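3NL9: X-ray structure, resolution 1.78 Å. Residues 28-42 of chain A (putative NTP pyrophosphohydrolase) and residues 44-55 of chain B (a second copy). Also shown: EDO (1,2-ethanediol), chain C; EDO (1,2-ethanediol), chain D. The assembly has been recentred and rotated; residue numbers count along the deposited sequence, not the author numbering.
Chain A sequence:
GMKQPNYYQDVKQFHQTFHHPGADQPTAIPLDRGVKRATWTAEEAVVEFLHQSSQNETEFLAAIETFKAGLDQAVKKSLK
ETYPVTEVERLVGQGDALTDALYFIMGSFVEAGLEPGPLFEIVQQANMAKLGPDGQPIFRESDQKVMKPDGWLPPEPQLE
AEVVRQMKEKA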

# COMPACT_ATOMS: atom_id res chain seq x y z
N ALA A 28 18.08 4.44 -3.78
CA ALA A 28 17.64 3.29 -2.98
C ALA A 28 17.40 3.72 -1.53
O ALA A 28 18.22 4.41 -0.97
CB ALA A 28 18.69 2.14 -3.01
N ILE A 29 16.31 3.25 -0.94
CA ILE A 29 16.00 3.57 0.46
C ILE A 29 16.90 2.69 1.37
O ILE A 29 16.91 1.46 1.24
CB ILE A 29 14.49 3.32 0.77
CG1 ILE A 29 13.60 4.23 -0.08
CG2 ILE A 29 14.19 3.58 2.26
CD1 ILE A 29 12.14 3.82 -0.05
N PRO A 30 17.69 3.31 2.28
CA PRO A 30 18.47 2.48 3.24
C PRO A 30 17.62 1.49 4.04
O PRO A 30 16.50 1.82 4.40
CB PRO A 30 19.08 3.52 4.18
CG PRO A 30 19.09 4.80 3.38
CD PRO A 30 17.83 4.75 2.58
N LEU A 31 18.19 0.32 4.34
CA LEU A 31 17.43 -0.79 4.95
C LEU A 31 16.75 -0.38 6.27
O LEU A 31 15.60 -0.68 6.48
CB LEU A 31 18.29 -2.05 5.14
CG LEU A 31 17.68 -3.27 5.86
CD1 LEU A 31 16.45 -3.73 5.08
CD2 LEU A 31 18.66 -4.40 6.05
N ASP A 32 17.46 0.32 7.15
CA ASP A 32 16.87 0.68 8.45
C ASP A 32 15.68 1.61 8.30
O ASP A 32 14.73 1.51 9.04
CB ASP A 32 17.92 1.27 9.39
CG ASP A 32 18.91 0.22 9.91
OD1 ASP A 32 18.54 -0.97 10.01
OD2 ASP A 32 20.05 0.61 10.22
N ARG A 33 15.74 2.51 7.33
CA ARG A 33 14.62 3.36 6.96
C ARG A 33 13.49 2.58 6.29
O ARG A 33 12.31 2.81 6.57
CB ARG A 33 15.11 4.47 6.03
CG ARG A 33 14.05 5.51 5.70
CD ARG A 33 13.69 6.31 6.94
NE ARG A 33 12.56 7.16 6.67
CZ ARG A 33 11.92 7.88 7.58
NH1 ARG A 33 12.31 7.87 8.86
NH2 ARG A 33 10.89 8.61 7.20
N GLY A 34 13.83 1.65 5.38
CA GLY A 34 12.80 0.78 4.78
C GLY A 34 12.02 -0.04 5.80
O GLY A 34 10.80 -0.26 5.64
N VAL A 35 12.69 -0.51 6.84
CA VAL A 35 12.01 -1.30 7.89
C VAL A 35 10.89 -0.46 8.55
O VAL A 35 9.79 -0.94 8.80
CB VAL A 35 12.97 -1.80 8.96
CG1 VAL A 35 12.21 -2.34 10.14
CG2 VAL A 35 13.86 -2.92 8.40
N LYS A 36 11.19 0.81 8.79
CA LYS A 36 10.25 1.72 9.40
C LYS A 36 9.02 1.89 8.49
O LYS A 36 7.90 1.74 8.94
CB LYS A 36 10.89 3.09 9.64
CG LYS A 36 11.98 3.10 10.72
CD LYS A 36 12.46 4.51 11.02
CE LYS A 36 13.48 4.55 12.15
NZ LYS A 36 13.08 3.71 13.33
N ARG A 37 9.27 2.17 7.22
CA ARG A 37 8.22 2.41 6.25
C ARG A 37 7.36 1.20 6.06
O ARG A 37 6.15 1.32 6.00
CB ARG A 37 8.79 2.93 4.94
CG ARG A 37 9.47 4.34 5.16
CD ARG A 37 9.38 5.21 3.98
NE ARG A 37 7.99 5.51 3.69
CZ ARG A 37 7.28 6.51 4.21
NH1 ARG A 37 7.81 7.41 5.06
NH2 ARG A 37 6.01 6.61 3.86
N ALA A 38 8.00 0.03 5.95
CA ALA A 38 7.28 -1.24 5.85
C ALA A 38 6.35 -1.45 7.04
O ALA A 38 5.19 -1.82 6.90
CB ALA A 38 8.29 -2.40 5.72
N THR A 39 6.88 -1.17 8.23
CA THR A 39 6.14 -1.29 9.48
C THR A 39 4.94 -0.34 9.50
O THR A 39 3.84 -0.79 9.75
CB THR A 39 7.08 -1.07 10.71
OG1 THR A 39 8.18 -2.01 10.63
CG2 THR A 39 6.29 -1.26 12.02
N TRP A 40 5.14 0.94 9.20
CA TRP A 40 4.02 1.89 9.18
C TRP A 40 2.95 1.50 8.19
O TRP A 40 1.74 1.67 8.46
CB TRP A 40 4.49 3.29 8.88
CG TRP A 40 5.46 3.83 9.88
CD1 TRP A 40 5.48 3.58 11.21
CD2 TRP A 40 6.52 4.78 9.64
NE1 TRP A 40 6.50 4.27 11.81
CE2 TRP A 40 7.15 5.02 10.88
CE3 TRP A 40 6.99 5.44 8.50
CZ2 TRP A 40 8.25 5.87 11.01
CZ3 TRP A 40 8.10 6.30 8.63
CH2 TRP A 40 8.71 6.50 9.88
N THR A 41 3.39 1.00 7.02
CA THR A 41 2.45 0.65 5.94
C THR A 41 1.59 -0.52 6.42
O THR A 41 0.35 -0.50 6.30
CB THR A 41 3.21 0.32 4.61
OG1 THR A 41 4.11 1.40 4.29
CG2 THR A 41 2.25 0.08 3.45
N ALA A 42 2.24 -1.55 6.96
CA ALA A 42 1.53 -2.74 7.44
C ALA A 42 0.67 -2.45 8.68
O ALA A 42 -0.33 -3.11 8.89
CB ALA A 42 2.54 -3.88 7.75
N GLU B 44 4.40 -7.95 -0.91
CA GLU B 44 5.14 -6.96 -1.69
C GLU B 44 5.68 -5.81 -0.83
O GLU B 44 6.89 -5.57 -0.83
CB GLU B 44 4.25 -6.47 -2.85
CG GLU B 44 3.93 -7.60 -3.83
CD GLU B 44 5.12 -7.98 -4.72
OE1 GLU B 44 6.13 -7.22 -4.79
OE2 GLU B 44 5.07 -9.07 -5.32
N ALA B 45 4.83 -5.13 -0.07
CA ALA B 45 5.26 -3.92 0.67
C ALA B 45 6.23 -4.24 1.81
O ALA B 45 7.01 -3.36 2.22
CB ALA B 45 4.08 -3.18 1.25
N VAL B 46 6.18 -5.47 2.33
CA VAL B 46 7.08 -5.86 3.43
C VAL B 46 8.17 -6.82 2.94
O VAL B 46 9.33 -6.49 2.99
CB VAL B 46 6.32 -6.48 4.64
CG1 VAL B 46 7.29 -6.85 5.79
CG2 VAL B 46 5.22 -5.50 5.12
N VAL B 47 7.79 -8.02 2.49
CA VAL B 47 8.79 -9.08 2.27
C VAL B 47 9.66 -8.77 1.06
O VAL B 47 10.88 -8.68 1.20
CB VAL B 47 8.15 -10.50 2.17
CG1 VAL B 47 9.24 -11.57 1.93
CG2 VAL B 47 7.31 -10.84 3.44
N GLU B 48 9.06 -8.58 -0.12
CA GLU B 48 9.87 -8.31 -1.33
C GLU B 48 10.63 -7.00 -1.20
O GLU B 48 11.79 -6.94 -1.57
CB GLU B 48 9.02 -8.25 -2.63
CG GLU B 48 8.29 -9.51 -2.95
CD GLU B 48 9.19 -10.59 -3.56
OE1 GLU B 48 10.28 -10.25 -4.10
OE2 GLU B 48 8.79 -11.78 -3.52
N PHE B 49 9.96 -5.97 -0.69
CA PHE B 49 10.59 -4.66 -0.47
C PHE B 49 11.83 -4.77 0.46
O PHE B 49 12.91 -4.16 0.19
CB PHE B 49 9.54 -3.70 0.11
CG PHE B 49 10.07 -2.37 0.49
CD1 PHE B 49 10.29 -1.40 -0.48
CD2 PHE B 49 10.35 -2.07 1.82
CE1 PHE B 49 10.79 -0.14 -0.12
CE2 PHE B 49 10.86 -0.82 2.18
CZ PHE B 49 11.09 0.13 1.22
N LEU B 50 11.69 -5.52 1.55
CA LEU B 50 12.81 -5.67 2.52
C LEU B 50 13.93 -6.56 1.98
O LEU B 50 15.11 -6.34 2.27
CB LEU B 50 12.28 -6.15 3.90
CG LEU B 50 11.45 -5.12 4.67
CD1 LEU B 50 11.02 -5.58 6.10
CD2 LEU B 50 12.24 -3.80 4.71
N HIS B 51 13.58 -7.59 1.23
CA HIS B 51 14.57 -8.47 0.65
C HIS B 51 15.36 -7.67 -0.37
O HIS B 51 16.58 -7.71 -0.38
CB HIS B 51 13.92 -9.67 -0.01
CG HIS B 51 14.89 -10.61 -0.66
ND1 HIS B 51 15.40 -10.40 -1.93
CD2 HIS B 51 15.44 -11.77 -0.23
CE1 HIS B 51 16.22 -11.38 -2.25
NE2 HIS B 51 16.26 -12.23 -1.24
N GLN B 52 14.65 -6.92 -1.22
CA GLN B 52 15.34 -6.08 -2.23
C GLN B 52 16.06 -4.91 -1.61
O GLN B 52 16.87 -4.26 -2.27
CB GLN B 52 14.36 -5.61 -3.28
CG GLN B 52 13.74 -6.78 -4.01
CD GLN B 52 14.75 -7.54 -4.83
OE1 GLN B 52 15.19 -8.64 -4.46
NE2 GLN B 52 15.14 -6.94 -5.91
N SER B 53 15.80 -4.62 -0.34
CA SER B 53 16.58 -3.58 0.38
C SER B 53 17.83 -4.15 1.09
O SER B 53 18.65 -3.39 1.62
CB SER B 53 15.68 -2.85 1.42
OG SER B 53 14.48 -2.33 0.83
N SER B 54 17.97 -5.47 1.11
CA SER B 54 19.01 -6.16 1.86
C SER B 54 20.18 -6.65 1.01
O SER B 54 20.01 -6.98 -0.15
CB SER B 54 18.40 -7.39 2.57
OG SER B 54 17.50 -6.98 3.59
N GLN B 55 21.36 -6.73 1.61
CA GLN B 55 22.54 -7.19 0.89
C GLN B 55 22.94 -8.62 1.24
O GLN B 55 23.73 -9.23 0.52
CB GLN B 55 23.70 -6.22 1.11
CG GLN B 55 23.39 -4.84 0.51
CD GLN B 55 24.44 -3.79 0.82
OE1 GLN B 55 25.55 -3.84 0.29
NE2 GLN B 55 24.09 -2.83 1.67
C1 EDO C . 5.31 10.13 6.46
O1 EDO C . 6.19 9.02 6.76
C2 EDO C . 4.31 9.71 5.38
O2 EDO C . 4.96 9.20 4.20
C1 EDO D . 20.56 3.99 -6.81
O1 EDO D . 20.37 4.58 -5.52
C2 EDO D . 20.97 5.04 -7.84
O2 EDO D . 21.95 5.93 -7.28
O HOH W 1 18.77 -0.43 0.70

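The chain A helix that starts at Leu31(A) packs against the chain B helix that runs through Leu50(B). The two run nearly antiparallel, at 168°, and their axes approach to 9.0 Å. Together the stretches bury 504 Å² between them. No direct hydrogen bond crosses the contact; it is built mainly from apolar packing.

Leu31(A) covers the most surface. It stands in the first turn of its helix and its CA-to-CB bond points toward chain B. Leu31(A) CD1 lies 4.2 Å from Leu50(B) CD2, 3.8 Å from Ser53(B) CB and 3.7 Å from Ser54(B) OG. Both serine hydroxyls bond back to their own chain, and Leu31(A) packs beside them. Ser53(B) OG donates to Phe49(B) O at a very short 2.5 Å, and Ser54(B) OG donates to Leu50(B) O at 2.8 Å.

Phe49(B) comes next. Its ring reaches chain A where Gly34(A) has no side chain. The ring edge faces the glycine carbonyl, with Phe49(B) CE2 3.5 Å from Gly34(A) O. A CB on Gly34(A) would lie only about 3.1 Å from Phe49(B) CE2, so the bare backbone makes room for the ring. Ile29(A) also meets the ring edge, with Ile29(A) CD1 4.0 Å from Phe49(B) CZ.

Ala38(A) is the third centre. Its methyl group is small, and the backbones come close here: Ala38(A) CA is 5.2 Å from Val46(B) CA. Ala38(A) CB sits 3.8 Å from Ala45(B) O, 4.2 Å from Leu50(B) CD1 and 4.4 Å from Phe49(B) CD2. One turn on, Ala42(A) CB meets Val46(B) CG2 at 4.1 Å.

Leu50(B) ties these regions together as a knob in a hole formed by Leu31(A), Gly34(A), Val35(A) and Ala38(A). Its CA-to-CB bond points sideways, but the end of the side chain comes nearer to chain A. Leu50(B) CD2 lies 4.1 Å from Val35(A) CG2.

Near the start of the chain A helix, water 1 bridges the two copies. The O of water 1 donates to Ile29(A) O at 2.7 Å and to Ser53(B) O at 3.1 Å, linking two backbone carbonyls that could not bond to each other.

Arg37(A) takes little part in the contact, and the end of its side chain leads away. There Arg37(A) NH1 and NH2 donate to O1 and O2, respectively, of the chain C ethanediol, both at 2.8 Å. This diol probably came from the crystallisation liquor.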